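Glycerol Dehydrogenase (Unidentified, PDB 5XN8) catalyses the NAD-dependent oxidation of glycerol to dihydroxyacetone in the manner of the iron-containing alcohol dehydrogenase family. Local coordinates at residues F32-D37 with G87-G92; E62-E67 with G94-T99; C68-I73 with S128-E133. All coordinates share one frame; numbering follows the deposited sequence.

The three contacts lie in a row through the part of the chain built around the six-stranded parallel sheet, the side that in this family holds NAD. Contacts 1 and 2 have centres about 8 Å apart, contacts 2 and 3 about 9 Å, and contacts 1 and 3 about 16 Å. Along the chain the first halves come as 32-37, 62-67 and 68-73, and the second halves follow in the same order, 87-92, 94-99 and 128-133. Contact 1 is inside the sheet, contact 2 ties a loop after its edge strand to helix 94-107, and contact 3 fastens strand 127-131 of a hairpin to the start of helix 70-83. Asp37, Lys95 and Tyr131, one from each, belong to the probable NAD(+) site.

Contact 1 of 3, residues F32-D37 with G87-G92; sequences FFVIAD and GVVGVG
Phe33 and Ile35 bind the backbone of residues 87-92 through both their N-H and their C=O, which makes this a regular parallel pair of neighbouring strands, the short segments running 21° apart. Phe33 N reaches Gly87 O at 2.8 Å and Val89 N reaches Phe33 O at 2.9 Å. One step on, Ile35 N meets Val89 O at 2.8 Å, and Val91 N meets Ile35 O at 3.0 Å.

The tight part is at the start of the strands. The Phe32 ring crosses Val89 at about a right angle, its CD1 touching Val89 CG2 at 3.5 Å, while CE1 settles 3.7 Å from the CA of Gly87, where the lack of a side chain leaves room for the ring. Val34 lies alongside Val89 on the same face, its CG1 also reaching Val91. On the reverse face Ile35 places CG1 between its own backbone N and carbonyl carbon (chi1 69°), which sets it against Val89 O and Gly90 CA.

Toward the other end the strands part and direct bonding gives way to water. A single water accepts from Asp37 N at 2.9 Å and donates to Val91 O at 3.0 Å. Asp37, partly exposed here and a residue that probably binds NAD(+), turns its side chain to cap the N-terminus of helix 38-54 through Val40 N.

The sheet continues on both sides, with strand 58-63 beyond residues 32-36 and strand 111-115 beyond 87-92. Helix 38-54 packs Leu49, Met41 and Val40 against Val34, Ala36 and Val91, while helix 70-83 lays Leu76 and Leu80 on the Phe33 and Ile35 face, as in an alpha/beta Rossmann-like domain.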
loop_
_atom_site.group_PDB
_atom_site.type_symbol
_atom_site.label_atom_id
_atom_site.label_comp_id
_atom_site.label_asym_id
_atom_site.label_seq_id
_atom_site.Cartn_x
_atom_site.Cartn_y
_atom_site.Cartn_z
ATOM N N PHE A 32 -42.334 -33.727 23.509
ATOM C CA PHE A 32 -40.905 -34.011 23.404
ATOM C C PHE A 32 -40.382 -34.965 24.474
ATOM O O PHE A 32 -40.742 -34.869 25.643
ATOM C CB PHE A 32 -40.111 -32.699 23.443
ATOM C CG PHE A 32 -40.024 -32.016 22.111
ATOM C CD1 PHE A 32 -39.040 -32.373 21.201
ATOM C CD2 PHE A 32 -40.950 -31.044 21.749
ATOM C CE1 PHE A 32 -38.970 -31.754 19.956
ATOM C CE2 PHE A 32 -40.885 -30.425 20.512
ATOM C CZ PHE A 32 -39.895 -30.782 19.611
ATOM N N PHE A 33 -39.517 -35.874 24.041
ATOM C CA PHE A 33 -38.794 -36.795 24.896
ATOM C C PHE A 33 -37.416 -36.183 25.178
ATOM O O PHE A 33 -36.572 -36.118 24.290
ATOM C CB PHE A 33 -38.668 -38.130 24.165
ATOM C CG PHE A 33 -37.946 -39.194 24.930
ATOM C CD1 PHE A 33 -38.599 -39.919 25.915
ATOM C CD2 PHE A 33 -36.623 -39.509 24.632
ATOM C CE1 PHE A 33 -37.943 -40.922 26.609
ATOM C CE2 PHE A 33 -35.961 -40.513 25.317
ATOM C CZ PHE A 33 -36.624 -41.219 26.309
ATOM N N VAL A 34 -37.203 -35.725 26.405
ATOM C CA VAL A 34 -36.007 -34.973 26.784
ATOM C C VAL A 34 -34.998 -35.882 27.493
ATOM O O VAL A 34 -35.365 -36.551 28.446
ATOM C CB VAL A 34 -36.378 -33.800 27.725
ATOM C CG1 VAL A 34 -35.210 -32.833 27.888
ATOM C CG2 VAL A 34 -37.616 -33.074 27.222
ATOM N N ILE A 35 -33.744 -35.903 27.037
ATOM C CA ILE A 35 -32.687 -36.705 27.700
ATOM C C ILE A 35 -31.467 -35.891 28.134
ATOM O O ILE A 35 -31.051 -34.944 27.451
ATOM C CB ILE A 35 -32.228 -37.917 26.850
ATOM C CG1 ILE A 35 -31.457 -37.487 25.594
ATOM C CG2 ILE A 35 -33.430 -38.766 26.457
ATOM C CD1 ILE A 35 -30.872 -38.652 24.821
ATOM N N ALA A 36 -30.896 -36.295 29.269
ATOM C CA ALA A 36 -29.697 -35.691 29.842
ATOM C C ALA A 36 -29.133 -36.583 30.956
ATOM O O ALA A 36 -29.872 -37.358 31.570
ATOM C CB ALA A 36 -30.026 -34.315 30.398
ATOM N N ASP A 37 -27.828 -36.475 31.211
ATOM C CA ASP A 37 -27.225 -37.110 32.391
ATOM C C ASP A 37 -27.669 -36.357 33.649
ATOM O O ASP A 37 -28.241 -35.264 33.553
ATOM C CB ASP A 37 -25.690 -37.247 32.276
ATOM C CG ASP A 37 -24.946 -35.904 32.242
ATOM O OD1 ASP A 37 -25.428 -34.903 32.806
ATOM O OD2 ASP A 37 -23.829 -35.860 31.688
ATOM N N GLY A 87 -41.302 -35.787 19.613
ATOM C CA GLY A 87 -39.970 -35.287 19.298
ATOM C C GLY A 87 -38.939 -35.731 20.315
ATOM O O GLY A 87 -39.278 -36.368 21.309
ATOM N N VAL A 88 -37.677 -35.391 20.053
ATOM C CA VAL A 88 -36.552 -35.717 20.934
ATOM C C VAL A 88 -35.730 -34.460 21.215
ATOM O O VAL A 88 -35.364 -33.748 20.287
ATOM C CB VAL A 88 -35.601 -36.755 20.304
ATOM C CG1 VAL A 88 -34.742 -37.418 21.388
ATOM C CG2 VAL A 88 -36.368 -37.808 19.525
ATOM N N VAL A 89 -35.452 -34.196 22.491
ATOM C CA VAL A 89 -34.500 -33.169 22.915
ATOM C C VAL A 89 -33.323 -33.843 23.616
ATOM O O VAL A 89 -33.517 -34.667 24.500
ATOM C CB VAL A 89 -35.134 -32.143 23.889
ATOM C CG1 VAL A 89 -34.115 -31.092 24.325
ATOM C CG2 VAL A 89 -36.361 -31.488 23.260
ATOM N N GLY A 90 -32.107 -33.500 23.202
ATOM C CA GLY A 90 -30.885 -33.869 23.912
ATOM C C GLY A 90 -30.299 -32.614 24.543
ATOM O O GLY A 90 -30.210 -31.578 23.883
ATOM N N VAL A 91 -29.924 -32.704 25.820
ATOM C CA VAL A 91 -29.256 -31.615 26.546
ATOM C C VAL A 91 -27.944 -32.171 27.104
ATOM O O VAL A 91 -27.947 -33.243 27.699
ATOM C CB VAL A 91 -30.130 -31.088 27.714
ATOM C CG1 VAL A 91 -29.630 -29.740 28.206
ATOM C CG2 VAL A 91 -31.586 -30.969 27.290
ATOM N N GLY A 92 -26.828 -31.463 26.893
ATOM C CA GLY A 92 -25.541 -31.861 27.489
ATOM C C GLY A 92 -24.394 -31.951 26.498
ATOM O O GLY A 92 -24.324 -31.167 25.560
HETATM O O HOH W 1 -26.164 -34.777 29.512
#

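Contact 2 of 3, residues E62-E67 with G94-T99; sequences ERFNGE and GKTLDT
Phe64 holds CG anti to its backbone N (chi1 168°), which sends the ring onto the first turn of helix 94-107, while Lys95 stays extended until a final bend (chi4 -87°) brings NZ to the folded-back carboxylate of Glu67. The ring is sandwiched. Over one face lies Thr96 CA, a CH-pi contact 4.1 Å from the ring centroid; over the opposite face, 3.5 Å above the plane, sits Gly66 N of the loop's own turn. Thr96 OG1 presses close to ring atom CD2, at 3.1 Å. Farther round, Thr99 OG1 is 3.6 Å from CE1 but gives its hydrogen to Lys95 O, 2.8 Å away, a carbonyl that also accepts from Thr99 N.

Next to the ring, Lys95 and Glu67 run side by side, and NZ forms a salt bridge with the syn side of OE2 at 2.9 Å. The Lys95 CD methylene rests against Gly66 O at 3.4 Å. Tyr131 adds a cation-pi partner to the ammonium. Lys95 probably binds NAD(+), so the carboxylate would partly offset its charge, and carboxylate and Tyr131 ring together would help position the ammonium beside the cofactor pocket.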
loop_
_atom_site.group_PDB
_atom_site.type_symbol
_atom_site.label_atom_id
_atom_site.label_comp_id
_atom_site.label_asym_id
_atom_site.label_seq_id
_atom_site.Cartn_x
_atom_site.Cartn_y
_atom_site.Cartn_z
ATOM N N GLU A 62 -36.056 -38.125 30.828
ATOM C CA GLU A 62 -35.477 -39.427 31.176
ATOM C C GLU A 62 -33.951 -39.345 31.292
ATOM O O GLU A 62 -33.309 -38.557 30.605
ATOM C CB GLU A 62 -35.901 -40.479 30.139
ATOM C CG GLU A 62 -35.642 -41.931 30.528
ATOM C CD GLU A 62 -36.407 -42.382 31.765
ATOM O OE1 GLU A 62 -37.654 -42.454 31.714
ATOM O OE2 GLU A 62 -35.751 -42.676 32.785
ATOM N N ARG A 63 -33.397 -40.171 32.170
ATOM C CA ARG A 63 -31.974 -40.158 32.492
ATOM C C ARG A 63 -31.158 -40.869 31.413
ATOM O O ARG A 63 -31.561 -41.915 30.909
ATOM C CB ARG A 63 -31.747 -40.842 33.854
ATOM C CG ARG A 63 -30.337 -40.719 34.388
ATOM C CD ARG A 63 -30.174 -41.397 35.748
ATOM N NE ARG A 63 -29.007 -42.267 35.780
ATOM C CZ ARG A 63 -28.957 -43.497 35.269
ATOM N NH1 ARG A 63 -30.011 -44.049 34.668
ATOM N NH2 ARG A 63 -27.825 -44.196 35.367
ATOM N N PHE A 64 -30.003 -40.291 31.086
ATOM C CA PHE A 64 -29.058 -40.842 30.104
ATOM C C PHE A 64 -27.858 -41.429 30.864
ATOM O O PHE A 64 -27.309 -40.774 31.752
ATOM C CB PHE A 64 -28.643 -39.725 29.125
ATOM C CG PHE A 64 -27.475 -40.071 28.249
ATOM C CD1 PHE A 64 -27.545 -41.126 27.352
ATOM C CD2 PHE A 64 -26.300 -39.325 28.309
ATOM C CE1 PHE A 64 -26.466 -41.441 26.543
ATOM C CE2 PHE A 64 -25.216 -39.634 27.498
ATOM C CZ PHE A 64 -25.298 -40.694 26.616
ATOM N N ASN A 65 -27.465 -42.659 30.521
ATOM C CA ASN A 65 -26.424 -43.398 31.276
ATOM C C ASN A 65 -24.983 -42.960 31.013
ATOM O O ASN A 65 -24.071 -43.410 31.712
ATOM C CB ASN A 65 -26.539 -44.913 31.034
ATOM C CG ASN A 65 -27.734 -45.525 31.734
ATOM O OD1 ASN A 65 -28.009 -45.212 32.889
ATOM N ND2 ASN A 65 -28.429 -46.423 31.050
ATOM N N GLY A 66 -24.769 -42.122 30.001
ATOM C CA GLY A 66 -23.469 -41.490 29.776
ATOM C C GLY A 66 -22.690 -41.986 28.574
ATOM O O GLY A 66 -21.617 -41.456 28.285
ATOM N N GLU A 67 -23.222 -42.982 27.865
ATOM C CA GLU A 67 -22.555 -43.543 26.690
ATOM C C GLU A 67 -23.499 -43.647 25.497
ATOM O O GLU A 67 -24.623 -44.112 25.640
ATOM C CB GLU A 67 -21.992 -44.922 27.029
ATOM C CG GLU A 67 -20.889 -45.384 26.091
ATOM C CD GLU A 67 -19.609 -44.581 26.256
ATOM O OE1 GLU A 67 -19.057 -44.576 27.387
ATOM O OE2 GLU A 67 -19.157 -43.970 25.265
ATOM N N GLY A 94 -21.414 -34.202 23.978
ATOM C CA GLY A 94 -21.444 -34.893 22.687
ATOM C C GLY A 94 -22.180 -36.222 22.640
ATOM O O GLY A 94 -22.986 -36.466 21.739
ATOM N N LYS A 95 -21.908 -37.082 23.619
ATOM C CA LYS A 95 -22.518 -38.417 23.669
ATOM C C LYS A 95 -24.040 -38.359 23.876
ATOM O O LYS A 95 -24.766 -39.138 23.292
ATOM C CB LYS A 95 -21.850 -39.276 24.745
ATOM C CG LYS A 95 -20.397 -39.630 24.445
ATOM C CD LYS A 95 -19.841 -40.596 25.489
ATOM C CE LYS A 95 -18.315 -40.648 25.555
ATOM N NZ LYS A 95 -17.653 -41.603 24.631
ATOM N N THR A 96 -24.507 -37.416 24.694
ATOM C CA THR A 96 -25.945 -37.195 24.882
ATOM C C THR A 96 -26.634 -36.716 23.596
ATOM O O THR A 96 -27.694 -37.210 23.233
ATOM C CB THR A 96 -26.225 -36.147 25.976
ATOM O OG1 THR A 96 -25.536 -36.496 27.169
ATOM C CG2 THR A 96 -27.713 -36.053 26.273
ATOM N N LEU A 97 -26.024 -35.741 22.926
ATOM C CA LEU A 97 -26.605 -35.156 21.724
ATOM C C LEU A 97 -26.668 -36.169 20.587
ATOM O O LEU A 97 -27.679 -36.257 19.881
ATOM C CB LEU A 97 -25.819 -33.911 21.292
ATOM C CG LEU A 97 -26.183 -32.535 21.890
ATOM C CD1 LEU A 97 -26.983 -32.546 23.178
ATOM C CD2 LEU A 97 -24.957 -31.660 22.026
ATOM N N ASP A 98 -25.593 -36.928 20.422
ATOM C CA ASP A 98 -25.514 -37.970 19.394
ATOM C C ASP A 98 -26.536 -39.082 19.592
ATOM O O ASP A 98 -27.020 -39.658 18.618
ATOM C CB ASP A 98 -24.097 -38.569 19.326
ATOM C CG ASP A 98 -23.083 -37.632 18.690
ATOM O OD1 ASP A 98 -23.394 -36.425 18.481
ATOM O OD2 ASP A 98 -21.963 -38.109 18.378
ATOM N N THR A 99 -26.842 -39.407 20.849
ATOM C CA THR A 99 -27.891 -40.385 21.161
ATOM C C THR A 99 -29.291 -39.862 20.843
ATOM O O THR A 99 -30.166 -40.635 20.432
ATOM C CB THR A 99 -27.840 -40.831 22.640
ATOM O OG1 THR A 99 -26.510 -41.247 22.946
ATOM C CG2 THR A 99 -28.799 -41.980 22.908
#

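Contact 3 of 3, residues C68-I73 with S128-E133; sequences CSHVEI and SVIYTE
Cys68 and Tyr131 meet backbone to backbone through one nearly straight bond, Tyr131 N to Cys68 O at 2.9 Å (170° at the hydrogen), which helps fix the backbone of Tyr131, a probable NAD(+)-binding residue; just beyond it Ser69 CA comes within 3.2 Å of Tyr131 O in a CA-H...O contact.

The polar end of the contact turns on Ser69, the N-cap of helix 70-83. Its OG stands between its own N and carbonyl carbon (chi1 54°), which lets it serve two partners: it accepts from Glu72 N at 3.3 Å and donates to the syn side of Glu133 OE1 at 2.6 Å. The Glu133 chain, bent at chi2, thus swings its carboxylate to the start of the helix, where the helix dipole would be expected to favour the negative charge. The other oxygen, OE2, faces Val71 CG1 and comes no nearer than 4.8 Å to Glu72 OE1. Glu72 has its own partners, Asn65 ND2 at OE1 and Arg75, in a salt bridge, at OE2.

The apolar end is built round Ile130. Its CD1 touches Cys68 SG at 3.7 Å, the sulfur lying anti to its backbone N (chi1 -177°), and meets the tip of Ile73, CD1 to CD1, at 4.0 Å. The other branch, CG2, approaches His70 CD2 at 3.6 Å, the two side chains crossing at about a right angle; His70 NE2 is meanwhile bonded to Glu139.

Strand 127-131 is one arm of a beta hairpin whose other arm, 137-142, supplies Glu139 and sets Leu141 against Ile130. Helix 94-107 adjoins strand 127-131 and the loop at Cys68: Asp98 binds Val129 N and Ser128 OG, and with Thr99 touches Cys68, so the strand is tied to the starts of both helices, 70-83 and 94-107.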
loop_
_atom_site.group_PDB
_atom_site.type_symbol
_atom_site.label_atom_id
_atom_site.label_comp_id
_atom_site.label_asym_id
_atom_site.label_seq_id
_atom_site.Cartn_x
_atom_site.Cartn_y
_atom_site.Cartn_z
ATOM N N CYS A 68 -23.020 -43.224 24.325
ATOM C CA CYS A 68 -23.793 -43.295 23.077
ATOM C C CYS A 68 -23.595 -44.663 22.425
ATOM O O CYS A 68 -22.823 -44.812 21.480
ATOM C CB CYS A 68 -23.390 -42.163 22.125
ATOM S SG CYS A 68 -24.331 -42.083 20.572
ATOM N N SER A 69 -24.298 -45.662 22.954
ATOM C CA SER A 69 -24.202 -47.039 22.482
ATOM C C SER A 69 -25.514 -47.492 21.885
ATOM O O SER A 69 -26.558 -46.915 22.176
ATOM C CB SER A 69 -23.810 -47.960 23.639
ATOM O OG SER A 69 -24.690 -47.812 24.730
ATOM N N HIS A 70 -25.456 -48.517 21.041
ATOM C CA HIS A 70 -26.660 -49.124 20.463
ATOM C C HIS A 70 -27.620 -49.620 21.543
ATOM O O HIS A 70 -28.829 -49.450 21.415
ATOM C CB HIS A 70 -26.298 -50.287 19.524
ATOM C CG HIS A 70 -25.817 -49.848 18.175
ATOM N ND1 HIS A 70 -26.662 -49.326 17.223
ATOM C CD2 HIS A 70 -24.584 -49.862 17.613
ATOM C CE1 HIS A 70 -25.973 -49.039 16.131
ATOM N NE2 HIS A 70 -24.705 -49.341 16.348
ATOM N N VAL A 71 -27.070 -50.210 22.609
ATOM C CA VAL A 71 -27.863 -50.689 23.750
ATOM C C VAL A 71 -28.614 -49.532 24.416
ATOM O O VAL A 71 -29.805 -49.657 24.716
ATOM C CB VAL A 71 -26.982 -51.417 24.804
ATOM C CG1 VAL A 71 -27.763 -51.717 26.088
ATOM C CG2 VAL A 71 -26.401 -52.701 24.219
ATOM N N GLU A 72 -27.913 -48.422 24.647
ATOM C CA GLU A 72 -28.504 -47.257 25.298
ATOM C C GLU A 72 -29.598 -46.626 24.434
ATOM O O GLU A 72 -30.649 -46.256 24.951
ATOM C CB GLU A 72 -27.415 -46.224 25.640
ATOM C CG GLU A 72 -27.876 -45.015 26.456
ATOM C CD GLU A 72 -28.389 -45.357 27.849
ATOM O OE1 GLU A 72 -28.143 -46.475 28.349
ATOM O OE2 GLU A 72 -29.039 -44.490 28.464
ATOM N N ILE A 73 -29.349 -46.523 23.129
ATOM C CA ILE A 73 -30.343 -46.021 22.156
ATOM C C ILE A 73 -31.629 -46.843 22.232
ATOM O O ILE A 73 -32.713 -46.273 22.381
ATOM C CB ILE A 73 -29.783 -46.034 20.701
ATOM C CG1 ILE A 73 -28.680 -44.978 20.535
ATOM C CG2 ILE A 73 -30.870 -45.796 19.657
ATOM C CD1 ILE A 73 -27.723 -45.301 19.412
ATOM N N SER A 128 -23.449 -39.248 14.297
ATOM C CA SER A 128 -23.333 -39.737 15.661
ATOM C C SER A 128 -22.103 -40.629 15.756
ATOM O O SER A 128 -21.847 -41.440 14.859
ATOM C CB SER A 128 -24.583 -40.518 16.068
ATOM O OG SER A 128 -25.685 -39.649 16.279
ATOM N N VAL A 129 -21.338 -40.464 16.834
ATOM C CA VAL A 129 -20.183 -41.313 17.114
ATOM C C VAL A 129 -20.651 -42.387 18.078
ATOM O O VAL A 129 -20.957 -42.092 19.236
ATOM C CB VAL A 129 -19.005 -40.520 17.714
ATOM C CG1 VAL A 129 -17.754 -41.386 17.747
ATOM C CG2 VAL A 129 -18.754 -39.240 16.919
ATOM N N ILE A 130 -20.712 -43.628 17.586
ATOM C CA ILE A 130 -21.240 -44.757 18.346
ATOM C C ILE A 130 -20.099 -45.480 19.074
ATOM O O ILE A 130 -19.052 -45.771 18.493
ATOM C CB ILE A 130 -22.018 -45.749 17.444
ATOM C CG1 ILE A 130 -23.228 -45.069 16.784
ATOM C CG2 ILE A 130 -22.461 -46.991 18.227
ATOM C CD1 ILE A 130 -24.237 -44.460 17.734
ATOM N N TYR A 131 -20.343 -45.774 20.351
ATOM C CA TYR A 131 -19.393 -46.413 21.248
ATOM C C TYR A 131 -19.998 -47.705 21.777
ATOM O O TYR A 131 -21.212 -47.894 21.726
ATOM C CB TYR A 131 -19.111 -45.466 22.414
ATOM C CG TYR A 131 -18.291 -44.259 22.026
ATOM C CD1 TYR A 131 -16.904 -44.316 22.054
ATOM C CD2 TYR A 131 -18.896 -43.059 21.636
ATOM C CE1 TYR A 131 -16.130 -43.220 21.703
ATOM C CE2 TYR A 131 -18.133 -41.962 21.274
ATOM C CZ TYR A 131 -16.749 -42.049 21.309
ATOM O OH TYR A 131 -15.979 -40.967 20.961
ATOM N N THR A 132 -19.148 -48.612 22.273
ATOM C CA THR A 132 -19.639 -49.781 23.004
ATOM C C THR A 132 -20.000 -49.327 24.415
ATOM O O THR A 132 -19.692 -48.193 24.796
ATOM C CB THR A 132 -18.633 -50.938 23.043
ATOM O OG1 THR A 132 -19.284 -52.054 23.660
ATOM C CG2 THR A 132 -17.479 -50.622 23.855
ATOM N N GLU A 133 -20.658 -50.180 25.194
ATOM C CA GLU A 133 -20.998 -49.839 26.583
ATOM C C GLU A 133 -19.742 -49.589 27.432
ATOM O O GLU A 133 -19.744 -48.713 28.294
ATOM C CB GLU A 133 -21.872 -50.920 27.219
ATOM C CG GLU A 133 -22.763 -50.412 28.342
ATOM C CD GLU A 133 -24.035 -49.749 27.838
ATOM O OE1 GLU A 133 -23.950 -48.828 27.012
ATOM O OE2 GLU A 133 -25.122 -50.153 28.287
#